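Local coordinates for uncharacterized hypothetical protein (Parabacteroides merdae, PDB 4EI0) that is of unknown function, a DUF4466 family member built largely of antiparallel beta-sheets, at residues Ile36-Ala41 with Leu110-Ile115; Ala291-Asn296 with Val305-Tyr310. All coordinates share one frame; numbering follows the deposited sequence.

Contact 1: Ile36-Ala41 with Leu110-Ile115; sequences IEFAYA and LRYYYI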
ATOM      1  N   ILE B  36       6.910  22.611   6.298  1.00 39.12           N
ATOM      2  CA  ILE B  36       5.904  21.956   7.141  1.00 40.48           C
ATOM      3  C   ILE B  36       5.335  20.849   6.235  1.00 37.93           C
ATOM      4  O   ILE B  36       4.892  21.094   5.090  1.00 40.03           O
ATOM      5  CB  ILE B  36       4.753  22.866   7.581  1.00 44.61           C
ATOM      6  CG1 ILE B  36       5.299  24.170   8.128  1.00 54.07           C
ATOM      7  CG2 ILE B  36       3.850  22.158   8.584  1.00 42.49           C
ATOM      8  CD1 ILE B  36       4.245  25.073   8.722  1.00 43.69           C
ATOM      9  N   GLU B  37       5.421  19.633   6.737  1.00 42.72           N
ATOM     10  CA  GLU B  37       5.071  18.437   5.985  1.00 42.40           C
ATOM     11  C   GLU B  37       3.775  17.832   6.484  1.00 42.94           C
ATOM     12  O   GLU B  37       3.583  17.685   7.701  1.00 41.71           O
ATOM     13  CB  GLU B  37       6.149  17.409   6.165  1.00 39.58           C
ATOM     14  CG  GLU B  37       5.934  16.168   5.317  1.00 51.82           C
ATOM     15  CD  GLU B  37       6.978  15.106   5.566  1.00 64.41           C
ATOM     16  OE1 GLU B  37       8.078  15.433   6.067  1.00 56.44           O
ATOM     17  OE2 GLU B  37       6.698  13.942   5.256  1.00 66.19           O
ATOM     18  N   PHE B  38       2.916  17.464   5.540  1.00 44.89           N
ATOM     19  CA  PHE B  38       1.588  16.919   5.829  1.00 41.98           C
ATOM     20  C   PHE B  38       1.427  15.581   5.056  1.00 44.11           C
ATOM     21  O   PHE B  38       2.015  15.412   3.985  1.00 40.87           O
ATOM     22  CB  PHE B  38       0.491  17.902   5.406  1.00 43.07           C
ATOM     23  CG  PHE B  38       0.450  19.185   6.189  1.00 38.08           C
ATOM     24  CD1 PHE B  38       1.252  20.242   5.843  1.00 43.14           C
ATOM     25  CD2 PHE B  38      -0.365  19.308   7.277  1.00 45.92           C
ATOM     26  CE1 PHE B  38       1.214  21.419   6.567  1.00 40.64           C
ATOM     27  CE2 PHE B  38      -0.401  20.475   8.020  1.00 48.45           C
ATOM     28  CZ  PHE B  38       0.388  21.535   7.658  1.00 42.26           C
ATOM     29  N   ALA B  39       0.644  14.646   5.600  1.00 36.02           N
ATOM     30  CA  ALA B  39       0.296  13.397   4.923  1.00 43.35           C
ATOM     31  C   ALA B  39      -1.214  13.421   4.724  1.00 45.43           C
ATOM     32  O   ALA B  39      -1.957  13.387   5.702  1.00 43.71           O
ATOM     33  CB  ALA B  39       0.718  12.185   5.740  1.00 36.49           C
ATOM     34  N   TYR B  40      -1.650  13.561   3.471  1.00 43.34           N
ATOM     35  CA  TYR B  40      -3.063  13.740   3.114  1.00 37.72           C
ATOM     36  C   TYR B  40      -3.560  12.402   2.542  1.00 39.61           C
ATOM     37  O   TYR B  40      -3.121  12.004   1.470  1.00 42.07           O
ATOM     38  CB  TYR B  40      -3.241  14.803   2.072  1.00 44.64           C
ATOM     39  CG  TYR B  40      -4.678  15.131   1.669  1.00 47.56           C
ATOM     40  CD1 TYR B  40      -5.693  15.229   2.608  1.00 45.86           C
ATOM     41  CD2 TYR B  40      -5.006  15.380   0.335  1.00 49.27           C
ATOM     42  CE1 TYR B  40      -7.001  15.530   2.236  1.00 43.57           C
ATOM     43  CE2 TYR B  40      -6.313  15.712  -0.046  1.00 50.88           C
ATOM     44  CZ  TYR B  40      -7.306  15.794   0.911  1.00 46.75           C
ATOM     45  OH  TYR B  40      -8.606  16.125   0.534  1.00 43.55           O
ATOM     46  N   ALA B  41      -4.468  11.749   3.280  1.00 39.13           N
ATOM     47  CA  ALA B  41      -5.058  10.451   2.930  1.00 41.16           C
ATOM     48  C   ALA B  41      -6.418  10.637   2.312  1.00 42.44           C
ATOM     49  O   ALA B  41      -7.245  11.384   2.846  1.00 49.03           O
ATOM     50  CB  ALA B  41      -5.190   9.584   4.176  1.00 39.58           C
ATOM     51  N   LEU B 110      -0.754  11.173   0.017  1.00 37.77           N
ATOM     52  CA  LEU B 110       0.204  12.029  -0.644  1.00 38.93           C
ATOM     53  C   LEU B 110       0.783  12.941   0.389  1.00 43.77           C
ATOM     54  O   LEU B 110       0.064  13.369   1.297  1.00 44.20           O
ATOM     55  CB  LEU B 110      -0.447  12.886  -1.723  1.00 36.35           C
ATOM     56  CG  LEU B 110      -1.061  12.189  -2.949  1.00 39.02           C
ATOM     57  CD1 LEU B 110      -1.748  13.259  -3.766  1.00 32.47           C
ATOM     58  CD2 LEU B 110       0.014  11.431  -3.747  1.00 41.11           C
ATOM     59  N   ARG B 111       2.087  13.205   0.256  1.00 42.47           N
ATOM     60  CA  ARG B 111       2.801  14.151   1.123  1.00 36.90           C
ATOM     61  C   ARG B 111       2.882  15.506   0.495  1.00 34.88           C
ATOM     62  O   ARG B 111       3.274  15.641  -0.673  1.00 39.14           O
ATOM     63  CB  ARG B 111       4.164  13.606   1.410  1.00 40.24           C
ATOM     64  CG  ARG B 111       4.058  12.371   2.286  1.00 44.68           C
ATOM     65  CD  ARG B 111       5.392  11.711   2.500  1.00 50.30           C
ATOM     66  NE  ARG B 111       5.165  10.507   3.261  1.00 53.58           N
ATOM     67  CZ  ARG B 111       6.052   9.547   3.419  1.00 50.85           C
ATOM     68  NH1 ARG B 111       7.245   9.640   2.865  1.00 53.22           N
ATOM     69  NH2 ARG B 111       5.716   8.481   4.105  1.00 51.95           N
ATOM     70  N   TYR B 112       2.460  16.519   1.250  1.00 37.82           N
ATOM     71  CA  TYR B 112       2.541  17.917   0.848  1.00 36.54           C
ATOM     72  C   TYR B 112       3.580  18.616   1.708  1.00 39.70           C
ATOM     73  O   TYR B 112       3.609  18.430   2.940  1.00 39.30           O
ATOM     74  CB  TYR B 112       1.188  18.578   1.030  1.00 34.33           C
ATOM     75  CG  TYR B 112       1.134  20.097   0.961  1.00 42.85           C
ATOM     76  CD1 TYR B 112       1.202  20.772  -0.244  1.00 38.32           C
ATOM     77  CD2 TYR B 112       0.930  20.849   2.100  1.00 45.30           C
ATOM     78  CE1 TYR B 112       1.139  22.146  -0.309  1.00 39.82           C
ATOM     79  CE2 TYR B 112       0.880  22.224   2.052  1.00 42.56           C
ATOM     80  CZ  TYR B 112       0.969  22.862   0.855  1.00 43.78           C
ATOM     81  OH  TYR B 112       0.864  24.218   0.803  1.00 46.14           O
ATOM     82  N   TYR B 113       4.408  19.406   1.042  1.00 33.93           N
ATOM     83  CA  TYR B 113       5.496  20.156   1.637  1.00 39.93           C
ATOM     84  C   TYR B 113       5.260  21.642   1.402  1.00 39.32           C
ATOM     85  O   TYR B 113       5.231  22.100   0.263  1.00 42.15           O
ATOM     86  CB  TYR B 113       6.808  19.711   1.001  1.00 41.42           C
ATOM     87  CG  TYR B 113       7.128  18.273   1.296  1.00 45.96           C
ATOM     88  CD1 TYR B 113       7.840  17.917   2.430  1.00 47.35           C
ATOM     89  CD2 TYR B 113       6.727  17.272   0.439  1.00 45.20           C
ATOM     90  CE1 TYR B 113       8.150  16.600   2.694  1.00 45.12           C
ATOM     91  CE2 TYR B 113       7.024  15.954   0.686  1.00 47.33           C
ATOM     92  CZ  TYR B 113       7.730  15.626   1.810  1.00 51.35           C
ATOM     93  OH  TYR B 113       7.964  14.335   2.040  1.00 50.87           O
ATOM     94  N   TYR B 114       5.004  22.382   2.480  1.00 39.29           N
ATOM     95  CA  TYR B 114       4.853  23.810   2.424  1.00 36.33           C
ATOM     96  C   TYR B 114       6.201  24.397   2.821  1.00 40.34           C
ATOM     97  O   TYR B 114       6.670  24.136   3.932  1.00 35.58           O
ATOM     98  CB  TYR B 114       3.810  24.262   3.408  1.00 39.13           C
ATOM     99  CG  TYR B 114       3.618  25.733   3.543  1.00 38.74           C
ATOM    100  CD1 TYR B 114       2.873  26.432   2.616  1.00 46.23           C
ATOM    101  CD2 TYR B 114       4.105  26.437   4.637  1.00 42.28           C
ATOM    102  CE1 TYR B 114       2.623  27.797   2.753  1.00 40.29           C
ATOM    103  CE2 TYR B 114       3.856  27.812   4.789  1.00 39.99           C
ATOM    104  CZ  TYR B 114       3.143  28.488   3.846  1.00 39.96           C
ATOM    105  OH  TYR B 114       2.885  29.810   3.958  1.00 41.74           O
ATOM    106  N   ILE B 115       6.814  25.198   1.943  1.00 37.58           N
ATOM    107  CA  ILE B 115       8.096  25.856   2.285  1.00 41.40           C
ATOM    108  C   ILE B 115       7.699  27.231   2.849  1.00 41.31           C
ATOM    109  O   ILE B 115       7.056  28.005   2.179  1.00 42.25           O
ATOM    110  CB  ILE B 115       9.048  25.977   1.100  1.00 38.24           C
ATOM    111  CG1 ILE B 115       9.292  24.630   0.410  1.00 36.31           C
ATOM    112  CG2 ILE B 115      10.420  26.489   1.567  1.00 42.18           C
ATOM    113  CD1 ILE B 115       9.889  23.550   1.300  1.00 47.28           C
TER
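Glu37 and Tyr113 face each other as a non-hydrogen-bonded pair of two antiparallel neighbours inside a five-stranded sheet, strands 35-43 and 107-115. Six backbone hydrogen bonds join Ile36, Phe38 and Tyr40 to Tyr114, Tyr112 and Leu110, two for each pair. The Glu37 side chain runs alongside the tyrosine. Its CG stands anti to the backbone N (chi1 -175°) and the chain stays extended beyond it. CB and CG pass Tyr113 CD1 and CE1, CG lying 3.5 Å from Tyr113 CE1. The carboxyl carbon CD comes to 3.4 Å from the same CE1, with the carboxylate plane turned 37° from the ring. At the tip, Glu37 OE1 lies 3.6 Å from Tyr113 CE1, and OE2 is 3.8 Å from Arg111 CD. OE2 lies 4.3 Å from Arg111 NE and well out of the guanidinium plane; the salt bridges of the two residues are made elsewhere, Glu37 OE2 to Arg23 and Arg111 to Asp81. A long acidic chain thus suits this partly exposed face: its methylenes lie against the tyrosine while OE2 reaches Arg23. On the other face Ile36, Phe38, Tyr40, Leu110, Tyr112 and Tyr114 are buried, and all but Ile36 pack toward strands 51-58 and 124-133 of a second sheet. There Phe38 CD1 meets the edge of the Tyr112 ring, near its plane, at 3.8 Å from CD2.

Contact 2: Ala291-Asn296 with Val305-Tyr310; sequences AYVYIN and VSVKRY
Val293 and Val307 sit opposite each other in a beta hairpin, a non-hydrogen-bonded pair whose side chains lie side by side and point the same way. Val293 CG1 touches Val307 CG2 at 4.1 Å and also reaches Val305 CB, so one branch bridges two residues of the partner strand. Beyond it, Ile295 CD1 packs on Val305 CG1 at 3.7 Å, and at the far end the small Ala291 CB fits beside Val307 CG1, where the backbones come close: Ala291 CA and Arg309 CA are 4.1 Å apart. Branched and short apolar residues suit this buried face, since they fill it from near the backbone.

Four backbone hydrogen bonds set this register, pairing Tyr292 with Lys308 and Tyr294 with Ser306. Toward the turn a side-chain bond adds to them. Ser306 OG, placed beside its own backbone N by a chi1 of -58°, donates to Asn296 OD1 at a short 2.5 Å, the hydroxyl tilted 16° from the amide carbonyl plane. Both ends have further partners: Asn296 ND2 bonds to Leu245 O, which should fix the rotation of the amide, and Ser306 OG also takes part in a bond with Asn156 N, which should fix the place of the hydroxyl.

Strand 302-311 runs between strand 289-299 and strand 152-159, while strand 278-283 lies on the other side of 289-299. Over the face of Tyr292, Tyr294 and Lys308 lie helices 243-246 and 256-261, with NZ of the buried Lys308 held in a salt bridge to Asp242.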
ATOM      1  N   ALA B 291      20.889  35.596  20.172  1.00 42.69           N
ATOM      2  CA  ALA B 291      21.185  34.431  19.324  1.00 39.57           C
ATOM      3  C   ALA B 291      21.718  33.323  20.212  1.00 43.57           C
ATOM      4  O   ALA B 291      22.153  33.572  21.355  1.00 40.93           O
ATOM      5  CB  ALA B 291      22.214  34.797  18.272  1.00 36.08           C
ATOM      6  N   TYR B 292      21.713  32.112  19.678  1.00 41.25           N
ATOM      7  CA  TYR B 292      22.366  30.983  20.313  1.00 37.26           C
ATOM      8  C   TYR B 292      23.281  30.404  19.258  1.00 34.89           C
ATOM      9  O   TYR B 292      22.818  30.005  18.159  1.00 38.65           O
ATOM     10  CB  TYR B 292      21.341  29.921  20.815  1.00 41.81           C
ATOM     11  CG  TYR B 292      22.000  28.702  21.421  1.00 43.84           C
ATOM     12  CD1 TYR B 292      22.742  28.817  22.591  1.00 44.45           C
ATOM     13  CD2 TYR B 292      21.933  27.465  20.822  1.00 41.31           C
ATOM     14  CE1 TYR B 292      23.391  27.733  23.158  1.00 47.07           C
ATOM     15  CE2 TYR B 292      22.572  26.353  21.403  1.00 45.13           C
ATOM     16  CZ  TYR B 292      23.335  26.503  22.532  1.00 46.49           C
ATOM     17  OH  TYR B 292      23.953  25.423  23.146  1.00 51.62           O
ATOM     18  N   VAL B 293      24.570  30.365  19.567  1.00 36.31           N
ATOM     19  CA  VAL B 293      25.606  29.812  18.700  1.00 40.31           C
ATOM     20  C   VAL B 293      25.997  28.417  19.232  1.00 48.42           C
ATOM     21  O   VAL B 293      26.348  28.274  20.397  1.00 45.77           O
ATOM     22  CB  VAL B 293      26.836  30.709  18.716  1.00 43.31           C
ATOM     23  CG1 VAL B 293      27.907  30.150  17.751  1.00 41.76           C
ATOM     24  CG2 VAL B 293      26.423  32.152  18.446  1.00 42.70           C
ATOM     25  N   TYR B 294      25.840  27.381  18.406  1.00 47.00           N
ATOM     26  CA  TYR B 294      26.097  25.994  18.829  1.00 41.09           C
ATOM     27  C   TYR B 294      27.320  25.521  18.095  1.00 46.29           C
ATOM     28  O   TYR B 294      27.419  25.723  16.900  1.00 49.75           O
ATOM     29  CB  TYR B 294      24.892  25.086  18.508  1.00 43.52           C
ATOM     30  CG  TYR B 294      25.169  23.641  18.839  1.00 43.54           C
ATOM     31  CD1 TYR B 294      25.238  23.243  20.152  1.00 47.34           C
ATOM     32  CD2 TYR B 294      25.389  22.692  17.850  1.00 49.72           C
ATOM     33  CE1 TYR B 294      25.491  21.924  20.505  1.00 45.62           C
ATOM     34  CE2 TYR B 294      25.667  21.371  18.178  1.00 51.65           C
ATOM     35  CZ  TYR B 294      25.690  20.984  19.508  1.00 47.85           C
ATOM     36  OH  TYR B 294      26.027  19.717  19.898  1.00 52.97           O
ATOM     37  N   ILE B 295      28.257  24.917  18.802  1.00 44.67           N
ATOM     38  CA  ILE B 295      29.476  24.372  18.195  1.00 43.77           C
ATOM     39  C   ILE B 295      29.233  22.925  17.793  1.00 44.81           C
ATOM     40  O   ILE B 295      29.252  22.035  18.633  1.00 53.87           O
ATOM     41  CB  ILE B 295      30.688  24.462  19.132  1.00 47.30           C
ATOM     42  CG1 ILE B 295      30.863  25.881  19.720  1.00 48.62           C
ATOM     43  CG2 ILE B 295      31.970  23.991  18.440  1.00 44.47           C
ATOM     44  CD1 ILE B 295      30.963  27.032  18.762  1.00 46.00           C
ATOM     45  N   ASN B 296      28.971  22.676  16.515  1.00 40.41           N
ATOM     46  CA  ASN B 296      28.713  21.327  16.017  1.00 45.73           C
ATOM     47  C   ASN B 296      29.965  20.439  16.084  1.00 51.18           C
ATOM     48  O   ASN B 296      29.875  19.266  16.438  1.00 54.92           O
ATOM     49  CB  ASN B 296      28.220  21.347  14.548  1.00 48.48           C
ATOM     50  CG  ASN B 296      26.936  22.111  14.357  1.00 44.64           C
ATOM     51  OD1 ASN B 296      26.961  23.265  13.927  1.00 51.40           O
ATOM     52  ND2 ASN B 296      25.805  21.462  14.578  1.00 45.41           N
ATOM     53  N   VAL B 305      29.765  25.911  13.191  1.00 44.13           N
ATOM     54  CA  VAL B 305      28.736  26.476  14.070  1.00 44.60           C
ATOM     55  C   VAL B 305      27.393  26.461  13.370  1.00 46.97           C
ATOM     56  O   VAL B 305      27.332  26.464  12.152  1.00 49.61           O
ATOM     57  CB  VAL B 305      29.092  27.907  14.553  1.00 40.36           C
ATOM     58  CG1 VAL B 305      30.470  27.962  15.196  1.00 43.21           C
ATOM     59  CG2 VAL B 305      29.009  28.911  13.417  1.00 47.00           C
ATOM     60  N   SER B 306      26.340  26.419  14.160  1.00 41.91           N
ATOM     61  CA  SER B 306      24.974  26.625  13.726  1.00 48.06           C
ATOM     62  C   SER B 306      24.301  27.616  14.691  1.00 46.34           C
ATOM     63  O   SER B 306      24.558  27.579  15.873  1.00 41.68           O
ATOM     64  CB  SER B 306      24.245  25.300  13.759  1.00 46.04           C
ATOM     65  OG  SER B 306      24.915  24.365  12.918  1.00 51.57           O
ATOM     66  N   VAL B 307      23.428  28.480  14.197  1.00 43.73           N
ATOM     67  CA  VAL B 307      22.925  29.637  14.990  1.00 38.71           C
ATOM     68  C   VAL B 307      21.448  29.809  14.779  1.00 37.55           C
ATOM     69  O   VAL B 307      20.975  29.718  13.648  1.00 41.09           O
ATOM     70  CB  VAL B 307      23.661  30.941  14.579  1.00 40.35           C
ATOM     71  CG1 VAL B 307      23.117  32.187  15.293  1.00 33.93           C
ATOM     72  CG2 VAL B 307      25.163  30.803  14.739  1.00 36.64           C
ATOM     73  N   LYS B 308      20.714  29.986  15.870  1.00 40.97           N
ATOM     74  CA  LYS B 308      19.383  30.545  15.868  1.00 43.59           C
ATOM     75  C   LYS B 308      19.488  31.977  16.333  1.00 44.34           C
ATOM     76  O   LYS B 308      20.255  32.274  17.255  1.00 42.47           O
ATOM     77  CB  LYS B 308      18.464  29.792  16.778  1.00 37.59           C
ATOM     78  CG  LYS B 308      17.898  28.540  16.139  1.00 44.78           C
ATOM     79  CD  LYS B 308      17.092  27.686  17.089  1.00 46.10           C
ATOM     80  CE  LYS B 308      16.339  26.548  16.384  1.00 41.52           C
ATOM     81  NZ  LYS B 308      15.530  25.742  17.332  1.00 40.90           N
ATOM     82  N   ARG B 309      18.777  32.872  15.649  1.00 35.96           N
ATOM     83  CA  ARG B 309      18.750  34.332  16.039  1.00 38.78           C
ATOM     84  C   ARG B 309      17.313  34.803  16.171  1.00 41.68           C
ATOM     85  O   ARG B 309      16.434  34.351  15.432  1.00 42.04           O
ATOM     86  CB  ARG B 309      19.487  35.145  14.992  1.00 45.96           C
ATOM     87  CG  ARG B 309      19.621  36.630  15.317  1.00 48.17           C
ATOM     88  CD  ARG B 309      20.143  37.465  14.163  1.00 41.52           C
ATOM     89  NE  ARG B 309      19.199  37.529  13.067  1.00 39.56           N
ATOM     90  CZ  ARG B 309      19.361  38.234  11.947  1.00 43.67           C
ATOM     91  NH1 ARG B 309      20.430  38.989  11.767  1.00 41.10           N
ATOM     92  NH2 ARG B 309      18.421  38.178  10.998  1.00 42.71           N
ATOM     93  N   TYR B 310      17.061  35.705  17.122  1.00 40.48           N
ATOM     94  CA  TYR B 310      15.733  36.215  17.394  1.00 35.24           C
ATOM     95  C   TYR B 310      15.844  37.741  17.583  1.00 47.07           C
ATOM     96  O   TYR B 310      16.651  38.218  18.383  1.00 42.08           O
ATOM     97  CB  TYR B 310      15.175  35.543  18.668  1.00 38.40           C
ATOM     98  CG  TYR B 310      13.801  36.014  19.110  1.00 35.04           C
ATOM     99  CD1 TYR B 310      12.683  35.449  18.615  1.00 42.00           C
ATOM    100  CD2 TYR B 310      13.662  37.062  20.005  1.00 42.91           C
ATOM    101  CE1 TYR B 310      11.420  35.884  19.007  1.00 49.55           C
ATOM    102  CE2 TYR B 310      12.426  37.512  20.400  1.00 53.37           C
ATOM    103  CZ  TYR B 310      11.297  36.923  19.870  1.00 45.58           C
ATOM    104  OH  TYR B 310      10.051  37.334  20.256  1.00 49.02           O
TER

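How the contacts relate
Following the chain from its N terminus, edge strand 17-22 is followed by strand 35-43, and contact 1 closes when strand 107-115 returns beside it after 68 intervening residues. Those residues supply strands to two sheets: 67-75 and 81-85 extend the sheet of contact 1, while 51-58, 91-93 and 96-100 belong to the sheet packed against it. Contact 2 opens much later and closes over only eight residues, six of them continuing the two strands of a C-terminal hairpin. The two contacts are therefore in series, neither nested nor crossed. Each joins neighbouring strands within its own five-stranded sheet, one N-terminal and one C-terminal. The centres of contact 1 and contact 2 lie about 28 Å apart.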